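Local coordinates for conserved protein (Methanothermobacter thermautotrophicus, PDB 1T57) that is of unknown function but binds flavin mononucleotide and magnesium, in a fold related to the alpha/beta domain of pyruvate kinase, at residues L93-E96 and A97-A100; T138-M141 and V142-F146. All blocks are in the same frame, centred on the assembly; numbering follows the deposited sequence.

Contact 1: L93-E96 and A97-A100; sequences LEDE and ARDA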
loop_
_atom_site.group_PDB
_atom_site.type_symbol
_atom_site.label_atom_id
_atom_site.label_comp_id
_atom_site.label_asym_id
_atom_site.label_seq_id
_atom_site.Cartn_x
_atom_site.Cartn_y
_atom_site.Cartn_z
ATOM N N LEU A 93 -22.248 23.040 -9.085
ATOM C CA LEU A 93 -22.218 24.472 -9.261
ATOM C C LEU A 93 -23.122 24.871 -10.432
ATOM O O LEU A 93 -22.914 24.436 -11.570
ATOM C CB LEU A 93 -20.762 24.910 -9.489
ATOM C CG LEU A 93 -20.401 26.397 -9.444
ATOM C CD1 LEU A 93 -20.606 27.025 -10.794
ATOM C CD2 LEU A 93 -21.234 27.094 -8.386
ATOM N N GLU A 94 -24.130 25.688 -10.139
ATOM C CA GLU A 94 -25.062 26.163 -11.154
ATOM C C GLU A 94 -24.347 27.139 -12.061
ATOM O O GLU A 94 -23.463 27.869 -11.621
ATOM C CB GLU A 94 -26.245 26.869 -10.501
ATOM C CG GLU A 94 -27.075 25.965 -9.612
ATOM C CD GLU A 94 -28.199 25.270 -10.364
ATOM O OE1 GLU A 94 -27.926 24.577 -11.374
ATOM O OE2 GLU A 94 -29.363 25.424 -9.930
ATOM N N ASP A 95 -24.739 27.151 -13.328
ATOM C CA ASP A 95 -24.147 28.035 -14.323
ATOM C C ASP A 95 -24.357 29.475 -13.881
ATOM O O ASP A 95 -23.470 30.309 -14.005
ATOM C CB ASP A 95 -24.821 27.769 -15.667
ATOM C CG ASP A 95 -24.998 26.281 -15.931
ATOM O OD1 ASP A 95 -25.549 25.594 -15.041
ATOM O OD2 ASP A 95 -24.585 25.801 -17.013
ATOM N N GLU A 96 -25.542 29.741 -13.340
ATOM C CA GLU A 96 -25.914 31.068 -12.855
ATOM C C GLU A 96 -24.985 31.554 -11.754
ATOM O O GLU A 96 -24.460 32.664 -11.814
ATOM C CB GLU A 96 -27.330 31.036 -12.300
ATOM C CG GLU A 96 -28.330 30.376 -13.213
ATOM C CD GLU A 96 -29.493 29.809 -12.433
ATOM O OE1 GLU A 96 -29.867 30.423 -11.413
ATOM O OE2 GLU A 96 -30.038 28.756 -12.834
ATOM N N ALA A 97 -24.806 30.725 -10.730
ATOM C CA ALA A 97 -23.940 31.079 -9.612
ATOM C C ALA A 97 -22.487 31.334 -10.061
ATOM O O ALA A 97 -21.821 32.252 -9.562
ATOM C CB ALA A 97 -23.986 29.980 -8.562
ATOM N N ARG A 98 -22.001 30.520 -10.998
ATOM C CA ARG A 98 -20.644 30.664 -11.510
ATOM C C ARG A 98 -20.578 32.032 -12.161
ATOM O O ARG A 98 -19.733 32.870 -11.825
ATOM C CB ARG A 98 -20.362 29.577 -12.547
ATOM C CG ARG A 98 -19.082 29.765 -13.345
ATOM C CD ARG A 98 -18.837 28.566 -14.247
ATOM N NE ARG A 98 -20.081 28.060 -14.824
ATOM C CZ ARG A 98 -20.639 28.496 -15.953
ATOM N NH1 ARG A 98 -20.066 29.460 -16.663
ATOM N NH2 ARG A 98 -21.788 27.971 -16.363
ATOM N N ASP A 99 -21.495 32.248 -13.094
ATOM C CA ASP A 99 -21.574 33.511 -13.788
ATOM C C ASP A 99 -21.524 34.653 -12.775
ATOM O O ASP A 99 -20.653 35.513 -12.868
ATOM C CB ASP A 99 -22.862 33.576 -14.620
ATOM C CG ASP A 99 -22.799 32.709 -15.875
ATOM O OD1 ASP A 99 -22.525 31.497 -15.759
ATOM O OD2 ASP A 99 -23.035 33.236 -16.984
ATOM N N ALA A 100 -22.433 34.645 -11.796
ATOM C CA ALA A 100 -22.463 35.694 -10.768
ATOM C C ALA A 100 -21.083 35.975 -10.183
ATOM O O ALA A 100 -20.654 37.132 -10.130
ATOM C CB ALA A 100 -23.446 35.331 -9.642
HETATM O O HOH W 1 -20.970 25.665 -13.958
#
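Leu93 lays its CD2 methyl against Ala97 CB, 4.0 Å away, at the N-terminus of helix 95-104, the helix of a beta-alpha-beta unit that runs from strand 75-79 to strand 107-109. Glu94 holds the N-cap position, and its carbonyl starts the helical ladder: Arg98 N donates to Glu94 O at 3.1 Å, and two residues further on Ala100 N reaches Glu96 O at 2.8 Å with an almost straight N-H...O (174°). This backbone and the Leu93-Ala97 pair make the tight part, and Leu93 is buried there. The rest of the turn is looser and open to solvent: Glu94, Asp95, Glu96 and Asp99 are all exposed. Arg98 runs extended to CD and then bends (chi3 39°), which brings NH2 back to Asp95. The salt bridge from Arg98 NH2 to Asp95 OD2 is long, 3.6 Å, and the carboxylate and guanidinium planes stand 69° apart, a meeting of charges more than a flat pairing. Arg98 NE has a closer partner: it donates to a water at 2.7 Å, which in turn gives a weak hydrogen bond to Leu93 O.

Contact 2: T138-M141 and V142-F146; sequences TLRM and VSQGF. With MG (magnesium ion), chain D; FMN (flavin mononucleotide), chain E.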
loop_
_atom_site.group_PDB
_atom_site.type_symbol
_atom_site.label_atom_id
_atom_site.label_comp_id
_atom_site.label_asym_id
_atom_site.label_seq_id
_atom_site.Cartn_x
_atom_site.Cartn_y
_atom_site.Cartn_z
ATOM N N THR A 138 -6.435 11.925 8.465
ATOM C CA THR A 138 -5.522 12.454 9.454
ATOM C C THR A 138 -5.800 13.953 9.687
ATOM O O THR A 138 -5.868 14.421 10.843
ATOM C CB THR A 138 -4.085 12.228 9.006
ATOM O OG1 THR A 138 -3.919 10.840 8.703
ATOM C CG2 THR A 138 -3.102 12.609 10.112
ATOM N N LEU A 139 -5.978 14.697 8.596
ATOM C CA LEU A 139 -6.265 16.119 8.722
ATOM C C LEU A 139 -7.573 16.334 9.457
ATOM O O LEU A 139 -7.700 17.279 10.243
ATOM C CB LEU A 139 -6.274 16.777 7.348
ATOM C CG LEU A 139 -4.806 16.971 6.970
ATOM C CD1 LEU A 139 -4.661 17.510 5.603
ATOM C CD2 LEU A 139 -4.158 17.904 8.018
ATOM N N ARG A 140 -8.516 15.422 9.225
ATOM C CA ARG A 140 -9.834 15.455 9.855
ATOM C C ARG A 140 -9.869 15.330 11.397
ATOM O O ARG A 140 -10.884 15.659 12.026
ATOM C CB ARG A 140 -10.743 14.372 9.224
ATOM C CG ARG A 140 -11.333 14.764 7.877
ATOM C CD ARG A 140 -12.092 13.618 7.206
ATOM N NE ARG A 140 -12.851 14.079 6.037
ATOM C CZ ARG A 140 -13.000 13.370 4.918
ATOM N NH1 ARG A 140 -12.451 12.167 4.832
ATOM N NH2 ARG A 140 -13.640 13.876 3.866
HETATM N N MSE A 141 -8.790 14.857 12.015
HETATM C CA MSE A 141 -8.807 14.756 13.464
HETATM C C MSE A 141 -8.908 16.174 14.083
HETATM O O MSE A 141 -9.088 16.316 15.296
HETATM C CB MSE A 141 -7.551 14.061 13.980
HETATM C CG MSE A 141 -7.164 12.801 13.272
HETATM SE SE MSE A 141 -5.466 12.223 13.988
HETATM C CE MSE A 141 -4.300 13.482 13.121
ATOM N N VAL A 142 -8.765 17.217 13.259
ATOM C CA VAL A 142 -8.869 18.589 13.755
ATOM C C VAL A 142 -10.283 19.093 13.459
ATOM O O VAL A 142 -10.941 19.633 14.319
ATOM C CB VAL A 142 -7.855 19.569 13.089
ATOM C CG1 VAL A 142 -8.024 20.988 13.722
ATOM C CG2 VAL A 142 -6.441 19.065 13.292
ATOM N N SER A 143 -10.739 18.896 12.237
ATOM C CA SER A 143 -12.083 19.283 11.855
ATOM C C SER A 143 -12.167 18.891 10.391
ATOM O O SER A 143 -11.158 18.478 9.826
ATOM C CB SER A 143 -12.303 20.800 12.061
ATOM O OG SER A 143 -11.558 21.593 11.157
ATOM N N GLN A 144 -13.346 18.996 9.781
ATOM C CA GLN A 144 -13.503 18.649 8.364
ATOM C C GLN A 144 -12.897 19.770 7.509
ATOM O O GLN A 144 -12.167 19.519 6.558
ATOM C CB GLN A 144 -14.992 18.494 7.992
ATOM C CG GLN A 144 -15.730 17.328 8.647
ATOM C CD GLN A 144 -15.297 15.991 8.093
ATOM O OE1 GLN A 144 -14.986 15.883 6.915
ATOM N NE2 GLN A 144 -15.288 14.966 8.934
ATOM N N GLY A 145 -13.235 21.007 7.846
ATOM C CA GLY A 145 -12.720 22.145 7.115
ATOM C C GLY A 145 -11.194 22.169 7.144
ATOM O O GLY A 145 -10.572 22.543 6.176
ATOM N N PHE A 146 -10.592 21.728 8.243
ATOM C CA PHE A 146 -9.139 21.743 8.337
ATOM C C PHE A 146 -8.602 20.930 7.168
ATOM O O PHE A 146 -7.575 21.253 6.558
ATOM C CB PHE A 146 -8.679 21.137 9.668
ATOM C CG PHE A 146 -7.244 21.441 10.029
ATOM C CD1 PHE A 146 -6.939 22.512 10.849
ATOM C CD2 PHE A 146 -6.213 20.620 9.602
ATOM C CE1 PHE A 146 -5.632 22.773 11.239
ATOM C CE2 PHE A 146 -4.899 20.870 9.983
ATOM C CZ PHE A 146 -4.611 21.952 10.813
HETATM MG MG MG D . -11.894 20.029 16.607
HETATM N N1 FMN E . -17.128 19.544 3.431
HETATM C C2 FMN E . -16.919 18.586 4.416
HETATM O O2 FMN E . -17.511 18.652 5.476
HETATM N N3 FMN E . -15.948 17.625 4.333
HETATM C C4 FMN E . -15.260 17.449 3.160
HETATM O O4 FMN E . -14.307 16.660 3.137
HETATM C C4A FMN E . -15.426 18.415 2.164
HETATM N N5 FMN E . -14.715 18.311 0.990
HETATM C C5A FMN E . -14.676 19.402 0.154
HETATM C C6 FMN E . -13.940 19.285 -1.013
HETATM C C7 FMN E . -13.954 20.276 -1.954
HETATM C C7M FMN E . -13.182 20.018 -3.207
HETATM C C8 FMN E . -15.038 21.146 -1.974
HETATM C C8M FMN E . -15.177 22.186 -3.072
HETATM C C9 FMN E . -15.815 21.259 -0.823
HETATM C C9A FMN E . -15.583 20.457 0.299
HETATM N N10 FMN E . -16.511 20.415 1.349
HETATM C C10 FMN E . -16.310 19.494 2.347
HETATM C "C1'" FMN E . -17.554 21.491 1.563
HETATM C "C2'" FMN E . -16.880 22.738 2.064
HETATM O "O2'" FMN E . -16.086 22.391 3.205
HETATM C "C3'" FMN E . -17.898 23.766 2.503
HETATM O "O3'" FMN E . -18.765 23.231 3.456
HETATM C "C4'" FMN E . -18.595 24.673 1.475
HETATM O "O4'" FMN E . -19.239 25.640 2.271
HETATM C "C5'" FMN E . -19.778 24.279 0.617
HETATM O "O5'" FMN E . -20.161 25.519 0.066
HETATM P P FMN E . -21.610 26.217 0.043
HETATM O O1P FMN E . -21.527 27.319 -0.956
HETATM O O2P FMN E . -22.030 26.787 1.412
HETATM O O3P FMN E . -22.599 25.140 -0.424
#
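Arg140 and Gln144 meet over one oxygen: Arg140 NE donates to Gln144 OE1 at 2.9 Å, approaching 29° out of the carbonyl plane. Gln144 OE1 also accepts from FMN N3, a longer bond of 3.3 Å, so it carries two donors. Beside it Arg140 NH2 reaches FMN O4 at 3.0 Å, and NH1 forms a salt bridge with Glu137; all three guanidinium nitrogens have partners. Gln144 bends at chi2 (-71°), turning its amide back toward the arginine. An alanine in place of Arg140 would probably leave FMN O4 without this donor, Glu137 without this counter-charge and the Gln144 amide freer to turn. The two residues belong to the short connection that leads from helix 131-139 into helix 144-158. Ser143 is the N-cap of the second helix: its OG accepts from Phe146 N at 3.1 Å and is also hydrogen-bonded to Thr180. Leu139 CD2 touches the edge of the Phe146 ring, 3.6 Å from CE2, while Val142 CB lies over one face, toward the rim. Arg140 O accepts from Arg196 of a second subunit, and Val142 O binds magnesium at 2.5 Å, together with Pro204 O.

In the fold
Contact 1 is at the surface and contact 2 is buried; they lie on opposite sides of the chain's centre, about 29 Å apart between centres, and share no helix. Both are local and hold the start of a helix, but the starts differ: in contact 1 the bonds across the first turn run between backbone atoms, while in contact 2 a serine side chain caps it. Their arginines differ likewise. Arg98 has a water and a long pairing with an exposed acid, whereas Arg140 is tied to flavin, glutamine and glutamate. Contact 2 also touches magnesium and a second subunit; no other protein chain of the assembly touches contact 1, although the side chain of Leu93 is about 7 Å from the flavin mononucleotide.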